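Local coordinates for protein Serpin48 (Tenebrio molitor, PDB 3OZQ) that inhibits the serine protease SPE with high specificity in the innate immunity of the insect, at residues 28-31 with 32-36; 278-281 with 282-286. All coordinates share one frame; numbering follows the deposited sequence.

Both contacts are local, each made within one continuous piece of chain, and they illustrate two ways of changing secondary structure in a serpin. Contact 1 is a surface contact, with Phe-34 its one buried touching residue, and carries the chain from helix 10-29 to strand 34-36; contact 2 is partly buried and starts helix 279-286 directly after strand 260-278. Water joins the polar groups across the first, whereas backbone bonds and a carboxylate cap organise the second. The two places meet: CG2 of Val-36 lies 3.4 Å from CZ of Phe-279. Lys-28 and Lys-285, from helices 10-29 and 279-286, also touch, with Glu-25 beside both.

Contact 1: residues 28-31 with 32-36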
ATOM      1  N   LYS A  28      14.850   3.512  -0.900  1.00 44.73           N
ATOM      2  CA  LYS A  28      16.238   3.081  -0.794  1.00 47.66           C
ATOM      3  C   LYS A  28      16.540   1.886  -1.678  1.00 51.93           C
ATOM      4  O   LYS A  28      17.627   1.783  -2.236  1.00 57.51           O
ATOM      5  CB  LYS A  28      16.590   2.734   0.658  1.00 51.06           C
ATOM      6  CG  LYS A  28      16.667   3.934   1.599  1.00 51.63           C
ATOM      7  CD  LYS A  28      16.966   3.463   3.023  1.00 50.08           C
ATOM      8  CE  LYS A  28      17.179   4.618   3.984  1.00 54.59           C
ATOM      9  NZ  LYS A  28      17.455   4.107   5.357  1.00 55.83           N
ATOM     10  N   THR A  29      15.575   0.986  -1.802  1.00 47.39           N
ATOM     11  CA  THR A  29      15.776  -0.238  -2.562  1.00 49.68           C
ATOM     12  C   THR A  29      15.102  -0.178  -3.937  1.00 49.23           C
ATOM     13  O   THR A  29      15.487  -0.896  -4.859  1.00 50.65           O
ATOM     14  CB  THR A  29      15.301  -1.476  -1.761  1.00 49.20           C
ATOM     15  OG1 THR A  29      15.502  -2.670  -2.531  1.00 56.54           O
ATOM     16  CG2 THR A  29      13.840  -1.356  -1.400  1.00 44.13           C
ATOM     17  N   GLU A  30      14.097   0.676  -4.080  1.00 41.79           N
ATOM     18  CA  GLU A  30      13.449   0.842  -5.383  1.00 47.37           C
ATOM     19  C   GLU A  30      14.066   2.005  -6.171  1.00 49.83           C
ATOM     20  O   GLU A  30      14.155   3.127  -5.672  1.00 56.52           O
ATOM     21  CB  GLU A  30      11.932   1.007  -5.219  1.00 41.09           C
ATOM     22  CG  GLU A  30      11.228  -0.254  -4.688  1.00 43.46           C
ATOM     23  CD  GLU A  30      11.361  -1.436  -5.641  1.00 45.87           C
ATOM     24  OE1 GLU A  30      11.569  -2.579  -5.166  1.00 54.32           O
ATOM     25  OE2 GLU A  30      11.287  -1.205  -6.874  1.00 47.43           O
ATOM     26  N   LYS A  31      14.490   1.730  -7.398  1.00 45.65           N
ATOM     27  CA  LYS A  31      15.225   2.710  -8.194  1.00 52.67           C
ATOM     28  C   LYS A  31      14.405   3.372  -9.309  1.00 52.83           C
ATOM     29  O   LYS A  31      14.884   4.279  -9.980  1.00 53.89           O
ATOM     30  CB  LYS A  31      16.481   2.074  -8.792  1.00 58.87           C
ATOM     31  CG  LYS A  31      16.360   0.583  -9.087  1.00 63.76           C
ATOM     32  CD  LYS A  31      15.036   0.226  -9.766  1.00 59.74           C
ATOM     33  CE  LYS A  31      14.667  -1.233  -9.479  1.00 62.24           C
ATOM     34  NZ  LYS A  31      15.082  -1.673  -8.099  1.00 51.88           N
ATOM     35  N   ALA A  32      13.183   2.901  -9.514  1.00 45.37           N
ATOM     36  CA  ALA A  32      12.304   3.475 -10.514  1.00 42.03           C
ATOM     37  C   ALA A  32      10.895   3.555  -9.941  1.00 37.52           C
ATOM     38  O   ALA A  32      10.701   4.076  -8.842  1.00 41.39           O
ATOM     39  CB  ALA A  32      12.342   2.646 -11.792  1.00 45.61           C
ATOM     40  N   ASN A  33       9.907   3.051 -10.665  1.00 37.06           N
ATOM     41  CA  ASN A  33       8.547   3.110 -10.154  1.00 37.35           C
ATOM     42  C   ASN A  33       8.386   2.152  -8.986  1.00 34.23           C
ATOM     43  O   ASN A  33       9.041   1.108  -8.921  1.00 35.77           O
ATOM     44  CB  ASN A  33       7.504   2.802 -11.233  1.00 34.76           C
ATOM     45  CG  ASN A  33       7.714   3.602 -12.503  1.00 37.62           C
ATOM     46  OD1 ASN A  33       8.340   4.660 -12.485  1.00 36.25           O
ATOM     47  ND2 ASN A  33       7.180   3.102 -13.614  1.00 32.55           N
ATOM     48  N   PHE A  34       7.533   2.528  -8.038  1.00 34.30           N
ATOM     49  CA  PHE A  34       7.085   1.572  -7.050  1.00 28.53           C
ATOM     50  C   PHE A  34       5.682   1.888  -6.513  1.00 29.94           C
ATOM     51  O   PHE A  34       5.137   2.999  -6.706  1.00 27.02           O
ATOM     52  CB  PHE A  34       8.120   1.361  -5.908  1.00 32.94           C
ATOM     53  CG  PHE A  34       8.232   2.521  -4.948  1.00 31.53           C
ATOM     54  CD1 PHE A  34       7.326   2.670  -3.910  1.00 35.14           C
ATOM     55  CD2 PHE A  34       9.237   3.456  -5.085  1.00 34.29           C
ATOM     56  CE1 PHE A  34       7.429   3.739  -3.012  1.00 29.67           C
ATOM     57  CE2 PHE A  34       9.342   4.520  -4.207  1.00 38.49           C
ATOM     58  CZ  PHE A  34       8.429   4.663  -3.169  1.00 34.75           C
ATOM     59  N   LEU A  35       5.118   0.873  -5.861  1.00 30.14           N
ATOM     60  CA  LEU A  35       3.814   0.944  -5.211  1.00 34.34           C
ATOM     61  C   LEU A  35       3.946   0.224  -3.873  1.00 31.97           C
ATOM     62  O   LEU A  35       4.549  -0.845  -3.803  1.00 30.00           O
ATOM     63  CB  LEU A  35       2.748   0.258  -6.076  1.00 33.69           C
ATOM     64  CG  LEU A  35       1.330   0.140  -5.508  1.00 31.11           C
ATOM     65  CD1 LEU A  35       0.698   1.524  -5.373  1.00 30.75           C
ATOM     66  CD2 LEU A  35       0.456  -0.737  -6.393  1.00 29.02           C
ATOM     67  N   VAL A  36       3.414   0.832  -2.811  1.00 29.81           N
ATOM     68  CA  VAL A  36       3.438   0.243  -1.484  1.00 27.77           C
ATOM     69  C   VAL A  36       2.151   0.562  -0.714  1.00 27.70           C
ATOM     70  O   VAL A  36       1.531   1.605  -0.934  1.00 26.21           O
ATOM     71  CB  VAL A  36       4.687   0.696  -0.671  1.00 31.52           C
ATOM     72  CG1 VAL A  36       4.725   2.242  -0.503  1.00 30.11           C
ATOM     73  CG2 VAL A  36       4.780  -0.055   0.692  1.00 30.81           C
TER
HETATM   74  O   HOH W   1      11.681   0.519  -8.915  1.00 37.41           O
HETATM   75  O   HOH W   2       8.494  -1.653  -8.035  1.00 39.96           O
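Glu-30 leans on Phe-34 with the start of its side chain and reaches the backbone through water with its end. Its CB sits 3.6 Å from CD2 of the Phe-34 ring, approaching at a slant. One carbon further out, CG packs 3.7 Å from CB of Phe-34. The chain then bends at chi2 (-63°), which brings the carboxylate round beside the turn instead of letting it run straight out. The carboxylate and ring planes stand 62° apart, so the two flat groups do not stack. At the tip, OE2 accepts a hydrogen bond from water 1 at 2.7 Å; the same water donates to the carbonyl O of Asn-33 and accepts from the backbone N of Ala-32 at 2.9 Å. One ordered water thus serves two backbone groups and a carboxylate oxygen at once. Water 2 lies near OE2 and the Asn-33 carbonyl as well, on longer and less certain bonds.

In the serpin fold this is the passage from helix 10-29 into strand 34-36, which pairs antiparallel with strand 365-372 through Phe-34 and Arg-371. CG of Phe-34 is tucked in over its own backbone (chi1 72°), a setting that places the ring by Glu-30 and lets it meet Tyr-23 of the helix. Lys-31 folds its aliphatic part back along the bend, CD coming within 3.3 Å of Ala-32 N. Beyond it, the side-chain amide of Asn-33 is hydrogen-bonded, OD1 to Thr-373 N and ND2 to Thr-374 O.

Contact 2: residues 278-281 with 282-286; sequences DFKK and VLKKL
Asp-278 and the residues after it start helix 279-286 of the serpin fold, with Asp-278 as N-cap at the close of strand 260-278. The cap rests on OD1, which accepts from Lys-281 N at 3.2 Å along a nearly straight line (170°), the donor standing well above the carboxylate plane. A second bond to OD1, from Lys-280 N, is weak and strongly bent. A carboxylate placed here would probably be favoured by the helix dipole.

Backbone bonds carry the first turn. Leu-283 N donates to Phe-279 O at 2.8 Å and Lys-284 N to Lys-280 O at 2.9 Å, while that of Val-282 N to Asp-278 O is weak.

Apolar contacts gather on the buried side. Phe-279 and Val-282 run in the same direction next to each other, CD1 of the ring 4.1 Å from Val-282 CB; Leu-283 CG comes to the ring's edge, and Ile-313 of strand 310-321 touches both Phe-279 and Leu-283.

Like charges run together on another side: Lys-280 is extended alongside Lys-284, whose chain bends at chi3 and again at chi4. Lys-280 NZ ends 5.1 Å from Lys-284 NZ, and Lys-280 CE 4.2 Å from Lys-284 CD.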
ATOM      1  N   ASP A 278      10.160  -5.850   0.817  1.00 29.44           N
ATOM      2  CA  ASP A 278      10.671  -6.473   2.005  1.00 36.42           C
ATOM      3  C   ASP A 278      10.369  -5.532   3.150  1.00 35.21           C
ATOM      4  O   ASP A 278      11.078  -4.553   3.347  1.00 32.53           O
ATOM      5  CB  ASP A 278      12.177  -6.643   1.892  1.00 35.25           C
ATOM      6  CG  ASP A 278      12.778  -7.298   3.123  1.00 39.13           C
ATOM      7  OD1 ASP A 278      12.073  -7.409   4.160  1.00 37.62           O
ATOM      8  OD2 ASP A 278      13.954  -7.720   3.045  1.00 42.82           O
ATOM      9  N   PHE A 279       9.316  -5.838   3.892  1.00 30.61           N
ATOM     10  CA  PHE A 279       8.912  -5.001   5.023  1.00 36.12           C
ATOM     11  C   PHE A 279       9.722  -5.248   6.301  1.00 33.07           C
ATOM     12  O   PHE A 279       9.678  -4.440   7.226  1.00 34.72           O
ATOM     13  CB  PHE A 279       7.406  -5.106   5.288  1.00 31.81           C
ATOM     14  CG  PHE A 279       6.613  -3.963   4.692  1.00 33.43           C
ATOM     15  CD1 PHE A 279       6.436  -2.784   5.407  1.00 33.16           C
ATOM     16  CD2 PHE A 279       6.057  -4.068   3.431  1.00 25.42           C
ATOM     17  CE1 PHE A 279       5.723  -1.703   4.854  1.00 29.60           C
ATOM     18  CE2 PHE A 279       5.339  -2.996   2.868  1.00 27.37           C
ATOM     19  CZ  PHE A 279       5.165  -1.820   3.593  1.00 31.60           C
ATOM     20  N   LYS A 280      10.461  -6.350   6.362  1.00 33.27           N
ATOM     21  CA  LYS A 280      11.370  -6.556   7.494  1.00 35.32           C
ATOM     22  C   LYS A 280      12.457  -5.488   7.486  1.00 35.45           C
ATOM     23  O   LYS A 280      12.765  -4.872   8.498  1.00 35.91           O
ATOM     24  CB  LYS A 280      12.020  -7.947   7.453  1.00 38.30           C
ATOM     25  CG  LYS A 280      13.111  -8.089   8.496  1.00 37.73           C
ATOM     26  CD  LYS A 280      13.706  -9.498   8.555  1.00 46.61           C
ATOM     27  CE  LYS A 280      14.630  -9.646   9.765  1.00 49.46           C
ATOM     28  NZ  LYS A 280      15.654 -10.739   9.613  1.00 53.62           N
ATOM     29  N   LYS A 281      13.060  -5.309   6.323  1.00 37.78           N
ATOM     30  CA  LYS A 281      14.027  -4.244   6.092  1.00 40.73           C
ATOM     31  C   LYS A 281      13.439  -2.885   6.462  1.00 40.98           C
ATOM     32  O   LYS A 281      14.073  -2.101   7.172  1.00 42.95           O
ATOM     33  CB  LYS A 281      14.440  -4.242   4.622  1.00 40.50           C
ATOM     34  CG  LYS A 281      15.383  -3.113   4.242  1.00 51.50           C
ATOM     35  CD  LYS A 281      15.846  -3.225   2.801  1.00 46.49           C
ATOM     36  CE  LYS A 281      16.526  -4.543   2.544  1.00 51.47           C
ATOM     37  NZ  LYS A 281      16.883  -4.692   1.100  1.00 50.93           N
ATOM     38  N   VAL A 282      12.229  -2.609   5.987  1.00 32.00           N
ATOM     39  CA  VAL A 282      11.587  -1.338   6.308  1.00 37.81           C
ATOM     40  C   VAL A 282      11.395  -1.199   7.820  1.00 38.94           C
ATOM     41  O   VAL A 282      11.845  -0.223   8.418  1.00 38.95           O
ATOM     42  CB  VAL A 282      10.228  -1.165   5.586  1.00 36.86           C
ATOM     43  CG1 VAL A 282       9.473   0.057   6.125  1.00 33.63           C
ATOM     44  CG2 VAL A 282      10.425  -1.058   4.076  1.00 36.15           C
ATOM     45  N   LEU A 283      10.747  -2.190   8.436  1.00 35.39           N
ATOM     46  CA  LEU A 283      10.347  -2.077   9.833  1.00 39.74           C
ATOM     47  C   LEU A 283      11.542  -2.000  10.780  1.00 40.03           C
ATOM     48  O   LEU A 283      11.472  -1.355  11.828  1.00 41.90           O
ATOM     49  CB  LEU A 283       9.389  -3.207  10.226  1.00 37.98           C
ATOM     50  CG  LEU A 283       8.058  -3.070   9.480  1.00 40.13           C
ATOM     51  CD1 LEU A 283       7.145  -4.274   9.695  1.00 36.00           C
ATOM     52  CD2 LEU A 283       7.370  -1.770   9.907  1.00 41.50           C
ATOM     53  N   LYS A 284      12.641  -2.637  10.397  1.00 39.62           N
ATOM     54  CA  LYS A 284      13.865  -2.566  11.186  1.00 45.47           C
ATOM     55  C   LYS A 284      14.362  -1.133  11.314  1.00 44.43           C
ATOM     56  O   LYS A 284      14.766  -0.716  12.394  1.00 46.66           O
ATOM     57  CB  LYS A 284      14.967  -3.475  10.619  1.00 42.67           C
ATOM     58  CG  LYS A 284      14.840  -4.943  11.053  1.00 50.39           C
ATOM     59  CD  LYS A 284      16.015  -5.797  10.569  1.00 50.70           C
ATOM     60  CE  LYS A 284      17.149  -5.816  11.585  1.00 55.92           C
ATOM     61  NZ  LYS A 284      16.970  -6.867  12.636  1.00 63.97           N
ATOM     62  N   LYS A 285      14.330  -0.377  10.221  1.00 43.05           N
ATOM     63  CA  LYS A 285      14.775   1.013  10.278  1.00 48.78           C
ATOM     64  C   LYS A 285      13.826   1.869  11.119  1.00 50.83           C
ATOM     65  O   LYS A 285      14.227   2.893  11.658  1.00 56.50           O
ATOM     66  CB  LYS A 285      14.928   1.612   8.877  1.00 50.53           C
ATOM     67  CG  LYS A 285      16.263   1.325   8.209  1.00 57.12           C
ATOM     68  CD  LYS A 285      17.414   2.066   8.896  1.00 58.34           C
ATOM     69  CE  LYS A 285      17.198   3.578   8.888  1.00 58.96           C
ATOM     70  NZ  LYS A 285      18.332   4.303   9.533  1.00 64.48           N
ATOM     71  N   LEU A 286      12.575   1.432  11.231  1.00 46.29           N
ATOM     72  CA  LEU A 286      11.532   2.205  11.911  1.00 46.76           C
ATOM     73  C   LEU A 286      11.389   1.906  13.404  1.00 53.73           C
ATOM     74  O   LEU A 286      10.672   2.621  14.109  1.00 49.89           O
ATOM     75  CB  LEU A 286      10.184   1.982  11.228  1.00 47.26           C
ATOM     76  CG  LEU A 286      10.134   2.414   9.760  1.00 43.98           C
ATOM     77  CD1 LEU A 286       8.711   2.302   9.240  1.00 44.33           C
ATOM     78  CD2 LEU A 286      10.656   3.830   9.620  1.00 48.20           C
TER